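Local coordinates for serine proteinase inhibitor A (Sagittaria sagittifolia, PDB 3E8L), which probably inhibits trypsin and chymotrypsin simultaneously through two reactive sites, as a Kunitz-type (STI-family) protease inhibitor of beta-trefoil fold, at residues A100-K105 with P116-D121; L43-K48 with F87-P92. The protein carries 2 engineered substitutions. One frame throughout, in Å; residues are numbered along the deposited sequence.

Interaction 1: A100-K105 with P116-D121; sequences AWSIGK and PITAGD
Strands 101-103 and 117-119 pair antiparallel in the beta-trefoil, with Trp101 set against Ala119, Ser102 against Thr118 and Ile103 against Ile117. Ser102 and Thr118 form the hydrogen-bonded pair. Thr118 N gives a nearly straight bond (170°) to Ser102 O at 2.7 Å, and Ser102 N returns one to Thr118 O. The pairing runs on at both ends. Gly120 N binds Ala100 O at 2.8 Å, from above the carbonyl plane. Gly104 N meets Pro116 O at 2.7 Å, nearly along the C=O axis. Gly120 has phi 96°; with its psi, a CB here would press on the carbonyl O of Ala119.

Trp101 carries the side-chain packing. Its CG lies anti to the carbonyl carbon, beside the backbone N (chi1 -73°). Trp101 CB stands 3.7 Å from Thr118 O. Further out, Trp101 CD1 lies 4.0 Å from Ala119 CB, and NE1 packs toward Phe89 CE2. On the benzo ring, Trp101 CE3 lies 3.8 Å from Ile117 CG2, and the two side chains cross obliquely. CH2, at the tip, reaches Leu43 CD2. On the other face of the sheet, OG of Ser102 and OG1 of Thr118 lie 3.7 Å apart.

The contact is largely buried. Beyond the pair, Trp101 meets the ring of Phe131 edge-to-face and rests on Val55. Ile117 touches Val55 of strand 52-57 as well as Leu170 and Ile172 of strand 167-172.

Interaction 2: L43-K48 with F87-P92; sequences LSTLRK and FSFSMP. Engineered in segment 43-48: Arg47 (natural residue His).
The ring of Phe89 lies against strand 43-48, where two strands of the beta-trefoil pack without pairing. The axes of strands 43-48 and 87-89 cross at -69° and come no closer than 9.6 Å, so side chains bridge the distance. Thr45 CG2 touches Phe89 CE2 at 3.7 Å, with CD2 of the same ring almost as near. Thr45 and Phe89 run alongside each other, pointing opposite ways. Further round the ring, Phe89 CE1 approaches Leu43 O and Phe89 CZ approaches Ser44 O, each at 4.1 Å. These are loose packing contacts.

The torsions set the pieces. Phe89 CG is anti to its carbonyl carbon. Thr45 CG2 is likewise anti to its own, while OG1 takes the crowded position between N and C (chi1 54°).

In the next shell, Leu65 touches both Phe89 and Thr45. The backbone of Phe89 is held by Thr99 OG1, which is hydrogen-bonded to Phe89 O. Strand 52-57 pairs with strand 43-49 through Ser44 with Tyr56 and Leu46 with Tyr54. Past the ring, Pro92 extends a sheet into a strand of another protein chain. Met91 bends at chi3 (-56°) and meets Thr45 tip to tip, its CE 3.9 Å from Thr45 OG1.

The two interactions meet directly, their centres about 10 Å apart. The indole of Trp101 in interaction 1 lies against interaction 2: NE1 is 3.3 Å from Phe89 CE2, and CH2 is 3.6 Å from Leu43 CD2. Trp101 N also reaches Phe87 O at 2.8 Å, a probable hydrogen bond. Their chemistry differs. Interaction 1 is strand pairing, held by main-chain hydrogen bonds and mostly buried. Interaction 2 is looser side-chain packing between strands that do not pair, and is only partly buried. Strands 43-49, 101-103 and 113-119 share one antiparallel sheet. Strand 84-89 lies in a neighbouring four-stranded sheet, joined to strand 101-103 through the backbones of Phe87 and Trp101.

Interaction 1: A100-K105 with P116-D121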
loop_
_atom_site.group_PDB
_atom_site.type_symbol
_atom_site.label_atom_id
_atom_site.label_comp_id
_atom_site.label_asym_id
_atom_site.label_seq_id
_atom_site.Cartn_x
_atom_site.Cartn_y
_atom_site.Cartn_z
ATOM N N ALA A 100 4.287 -5.444 3.526
ATOM C CA ALA A 100 2.928 -4.897 3.548
ATOM C C ALA A 100 1.923 -5.961 3.084
ATOM O O ALA A 100 2.243 -6.803 2.240
ATOM C CB ALA A 100 2.845 -3.652 2.695
ATOM N N TRP A 101 0.727 -5.934 3.647
ATOM C CA TRP A 101 -0.317 -6.869 3.276
ATOM C C TRP A 101 -0.934 -6.454 1.971
ATOM O O TRP A 101 -0.979 -5.262 1.663
ATOM C CB TRP A 101 -1.438 -6.853 4.314
ATOM C CG TRP A 101 -1.133 -7.480 5.606
ATOM C CD1 TRP A 101 0.102 -7.692 6.156
ATOM C CD2 TRP A 101 -2.089 -7.951 6.568
ATOM N NE1 TRP A 101 -0.029 -8.300 7.392
ATOM C CE2 TRP A 101 -1.366 -8.456 7.666
ATOM C CE3 TRP A 101 -3.480 -8.013 6.598
ATOM C CZ2 TRP A 101 -1.993 -9.007 8.774
ATOM C CZ3 TRP A 101 -4.095 -8.550 7.706
ATOM C CH2 TRP A 101 -3.357 -9.045 8.771
ATOM N N SER A 102 -1.447 -7.421 1.203
ATOM C CA SER A 102 -2.386 -7.054 0.131
ATOM C C SER A 102 -3.350 -8.131 -0.341
ATOM O O SER A 102 -3.190 -9.307 -0.019
ATOM C CB SER A 102 -1.666 -6.389 -1.056
ATOM O OG SER A 102 -0.745 -7.245 -1.630
ATOM N N ILE A 103 -4.371 -7.696 -1.075
ATOM C CA ILE A 103 -5.327 -8.584 -1.683
ATOM C C ILE A 103 -4.650 -9.302 -2.831
ATOM O O ILE A 103 -4.164 -8.695 -3.772
ATOM C CB ILE A 103 -6.529 -7.829 -2.232
ATOM C CG1 ILE A 103 -7.055 -6.855 -1.189
ATOM C CG2 ILE A 103 -7.627 -8.816 -2.621
ATOM C CD1 ILE A 103 -7.939 -5.811 -1.762
ATOM N N GLY A 104 -4.620 -10.609 -2.751
ATOM C CA GLY A 104 -3.955 -11.377 -3.773
ATOM C C GLY A 104 -4.899 -11.816 -4.866
ATOM O O GLY A 104 -6.117 -11.915 -4.659
ATOM N N LYS A 105 -4.306 -12.066 -6.029
ATOM C CA LYS A 105 -4.938 -12.714 -7.168
ATOM C C LYS A 105 -5.626 -13.988 -6.666
ATOM O O LYS A 105 -5.067 -14.703 -5.831
ATOM C CB LYS A 105 -3.826 -13.057 -8.166
ATOM C CG LYS A 105 -4.214 -13.875 -9.372
ATOM C CD LYS A 105 -3.060 -13.872 -10.383
ATOM C CE LYS A 105 -3.528 -14.278 -11.765
ATOM N NZ LYS A 105 -2.552 -13.831 -12.795
ATOM N N PRO A 116 -6.390 -14.809 -1.681
ATOM C CA PRO A 116 -5.796 -14.728 -0.344
ATOM C C PRO A 116 -5.369 -13.314 -0.002
ATOM O O PRO A 116 -5.222 -12.486 -0.898
ATOM C CB PRO A 116 -4.557 -15.623 -0.455
ATOM C CG PRO A 116 -4.254 -15.690 -1.898
ATOM C CD PRO A 116 -5.556 -15.592 -2.611
ATOM N N ILE A 117 -5.204 -13.034 1.287
ATOM C CA ILE A 117 -4.468 -11.859 1.708
ATOM C C ILE A 117 -3.021 -12.332 1.739
ATOM O O ILE A 117 -2.719 -13.388 2.316
ATOM C CB ILE A 117 -4.880 -11.373 3.118
ATOM C CG1 ILE A 117 -6.395 -11.176 3.206
ATOM C CG2 ILE A 117 -4.160 -10.085 3.460
ATOM C CD1 ILE A 117 -6.978 -10.372 2.062
ATOM N N THR A 118 -2.138 -11.584 1.085
ATOM C CA THR A 118 -0.723 -11.929 1.073
ATOM C C THR A 118 0.032 -10.861 1.856
ATOM O O THR A 118 -0.566 -9.860 2.275
ATOM C CB THR A 118 -0.160 -12.113 -0.374
ATOM O OG1 THR A 118 -0.256 -10.880 -1.097
ATOM C CG2 THR A 118 -0.928 -13.188 -1.111
ATOM N N ALA A 119 1.324 -11.078 2.076
ATOM C CA ALA A 119 2.147 -10.084 2.718
ATOM C C ALA A 119 3.506 -10.111 2.091
ATOM O O ALA A 119 4.134 -11.172 1.985
ATOM C CB ALA A 119 2.265 -10.369 4.205
ATOM N N GLY A 120 3.980 -8.943 1.693
ATOM C CA GLY A 120 5.326 -8.815 1.180
ATOM C C GLY A 120 5.363 -8.863 -0.328
ATOM O O GLY A 120 4.580 -9.576 -0.951
ATOM N N ASP A 121 6.274 -8.099 -0.910
ATOM C CA ASP A 121 6.532 -8.128 -2.354
ATOM C C ASP A 121 7.814 -7.339 -2.567
ATOM O O ASP A 121 8.308 -6.684 -1.642
ATOM C CB ASP A 121 5.367 -7.482 -3.128
ATOM C CG ASP A 121 5.148 -8.089 -4.513
ATOM O OD1 ASP A 121 6.022 -8.799 -5.045
ATOM O OD2 ASP A 121 4.070 -7.827 -5.086
#

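Interaction 2: L43-K48 with F87-P92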
loop_
_atom_site.group_PDB
_atom_site.type_symbol
_atom_site.label_atom_id
_atom_site.label_comp_id
_atom_site.label_asym_id
_atom_site.label_seq_id
_atom_site.Cartn_x
_atom_site.Cartn_y
_atom_site.Cartn_z
ATOM N N LEU A 43 -1.859 -13.978 13.877
ATOM C CA LEU A 43 -1.611 -13.936 12.462
ATOM C C LEU A 43 -0.112 -13.964 12.164
ATOM O O LEU A 43 0.704 -13.408 12.906
ATOM C CB LEU A 43 -2.276 -12.706 11.873
ATOM C CG LEU A 43 -3.607 -12.954 11.185
ATOM C CD1 LEU A 43 -4.434 -14.011 11.881
ATOM C CD2 LEU A 43 -4.340 -11.654 11.103
ATOM N N SER A 44 0.239 -14.628 11.068
ATOM C CA SER A 44 1.628 -14.904 10.731
ATOM C C SER A 44 1.766 -15.189 9.226
ATOM O O SER A 44 0.808 -15.026 8.478
ATOM C CB SER A 44 2.128 -16.079 11.580
ATOM O OG SER A 44 3.524 -16.241 11.444
ATOM N N THR A 45 2.949 -15.618 8.796
ATOM C CA THR A 45 3.219 -15.850 7.372
ATOM C C THR A 45 3.512 -17.314 7.033
ATOM O O THR A 45 4.175 -18.022 7.804
ATOM C CB THR A 45 4.448 -15.066 6.898
ATOM O OG1 THR A 45 5.564 -15.390 7.745
ATOM C CG2 THR A 45 4.195 -13.582 6.904
ATOM N N LEU A 46 3.011 -17.741 5.867
ATOM C CA LEU A 46 3.422 -18.983 5.198
ATOM C C LEU A 46 4.048 -18.627 3.867
ATOM O O LEU A 46 3.380 -18.038 3.008
ATOM C CB LEU A 46 2.230 -19.877 4.888
ATOM C CG LEU A 46 1.574 -20.769 5.921
ATOM C CD1 LEU A 46 0.399 -21.489 5.257
ATOM C CD2 LEU A 46 2.590 -21.775 6.471
ATOM N N ARG A 47 5.306 -18.995 3.664
ATOM C CA ARG A 47 5.937 -18.714 2.382
ATOM C C ARG A 47 5.063 -19.147 1.190
ATOM O O ARG A 47 4.537 -20.258 1.146
ATOM C CB ARG A 47 7.347 -19.328 2.288
ATOM C CG ARG A 47 8.365 -18.630 3.185
ATOM C CD ARG A 47 9.803 -18.847 2.728
ATOM N NE ARG A 47 10.758 -18.435 3.763
ATOM C CZ ARG A 47 11.372 -19.270 4.607
ATOM N NH1 ARG A 47 12.215 -18.791 5.517
ATOM N NH2 ARG A 47 11.152 -20.584 4.548
ATOM N N LYS A 48 4.909 -18.228 0.246
ATOM C CA LYS A 48 4.323 -18.510 -1.043
ATOM C C LYS A 48 5.426 -18.526 -2.108
ATOM O O LYS A 48 5.724 -19.557 -2.690
ATOM C CB LYS A 48 3.271 -17.446 -1.354
ATOM C CG LYS A 48 2.555 -17.604 -2.662
ATOM C CD LYS A 48 1.400 -16.617 -2.736
ATOM C CE LYS A 48 1.074 -16.263 -4.196
ATOM N NZ LYS A 48 0.383 -17.361 -4.895
ATOM N N PHE A 87 -1.038 -2.421 6.430
ATOM C CA PHE A 87 -0.612 -3.385 7.463
ATOM C C PHE A 87 0.757 -3.933 7.075
ATOM O O PHE A 87 0.941 -4.359 5.943
ATOM C CB PHE A 87 -1.606 -4.547 7.546
ATOM C CG PHE A 87 -2.887 -4.230 8.287
ATOM C CD1 PHE A 87 -3.419 -2.935 8.306
ATOM C CD2 PHE A 87 -3.585 -5.252 8.944
ATOM C CE1 PHE A 87 -4.617 -2.667 8.985
ATOM C CE2 PHE A 87 -4.770 -4.990 9.609
ATOM C CZ PHE A 87 -5.286 -3.706 9.639
ATOM N N SER A 88 1.712 -3.940 8.002
ATOM C CA SER A 88 3.065 -4.397 7.692
ATOM C C SER A 88 3.628 -5.212 8.843
ATOM O O SER A 88 3.682 -4.753 9.983
ATOM C CB SER A 88 3.979 -3.212 7.393
ATOM O OG SER A 88 3.624 -2.568 6.171
ATOM N N PHE A 89 4.025 -6.435 8.548
ATOM C CA PHE A 89 4.657 -7.258 9.535
ATOM C C PHE A 89 6.038 -6.729 9.905
ATOM O O PHE A 89 6.783 -6.244 9.057
ATOM C CB PHE A 89 4.800 -8.688 9.021
ATOM C CG PHE A 89 3.524 -9.490 9.060
ATOM C CD1 PHE A 89 2.801 -9.632 10.250
ATOM C CD2 PHE A 89 3.071 -10.132 7.919
ATOM C CE1 PHE A 89 1.616 -10.396 10.285
ATOM C CE2 PHE A 89 1.906 -10.899 7.937
ATOM C CZ PHE A 89 1.178 -11.042 9.116
ATOM N N SER A 90 6.374 -6.831 11.187
ATOM C CA SER A 90 7.708 -6.485 11.648
ATOM C C SER A 90 8.443 -7.795 11.757
ATOM O O SER A 90 8.275 -8.544 12.724
ATOM C CB SER A 90 7.649 -5.783 13.003
ATOM O OG SER A 90 8.918 -5.274 13.354
ATOM N N MET A 91 9.218 -8.098 10.725
ATOM C CA MET A 91 9.859 -9.410 10.609
ATOM C C MET A 91 11.150 -9.265 9.827
ATOM O O MET A 91 11.253 -8.387 8.972
ATOM C CB MET A 91 8.919 -10.401 9.929
ATOM C CG MET A 91 8.477 -9.988 8.516
ATOM S SD MET A 91 7.415 -11.183 7.694
ATOM C CE MET A 91 8.430 -12.675 7.771
ATOM N N PRO A 92 12.152 -10.100 10.133
ATOM C CA PRO A 92 13.424 -9.943 9.430
ATOM C C PRO A 92 13.197 -10.249 7.956
ATOM O O PRO A 92 12.440 -11.169 7.632
ATOM C CB PRO A 92 14.317 -11.001 10.075
ATOM C CG PRO A 92 13.636 -11.390 11.344
ATOM C CD PRO A 92 12.187 -11.237 11.067
#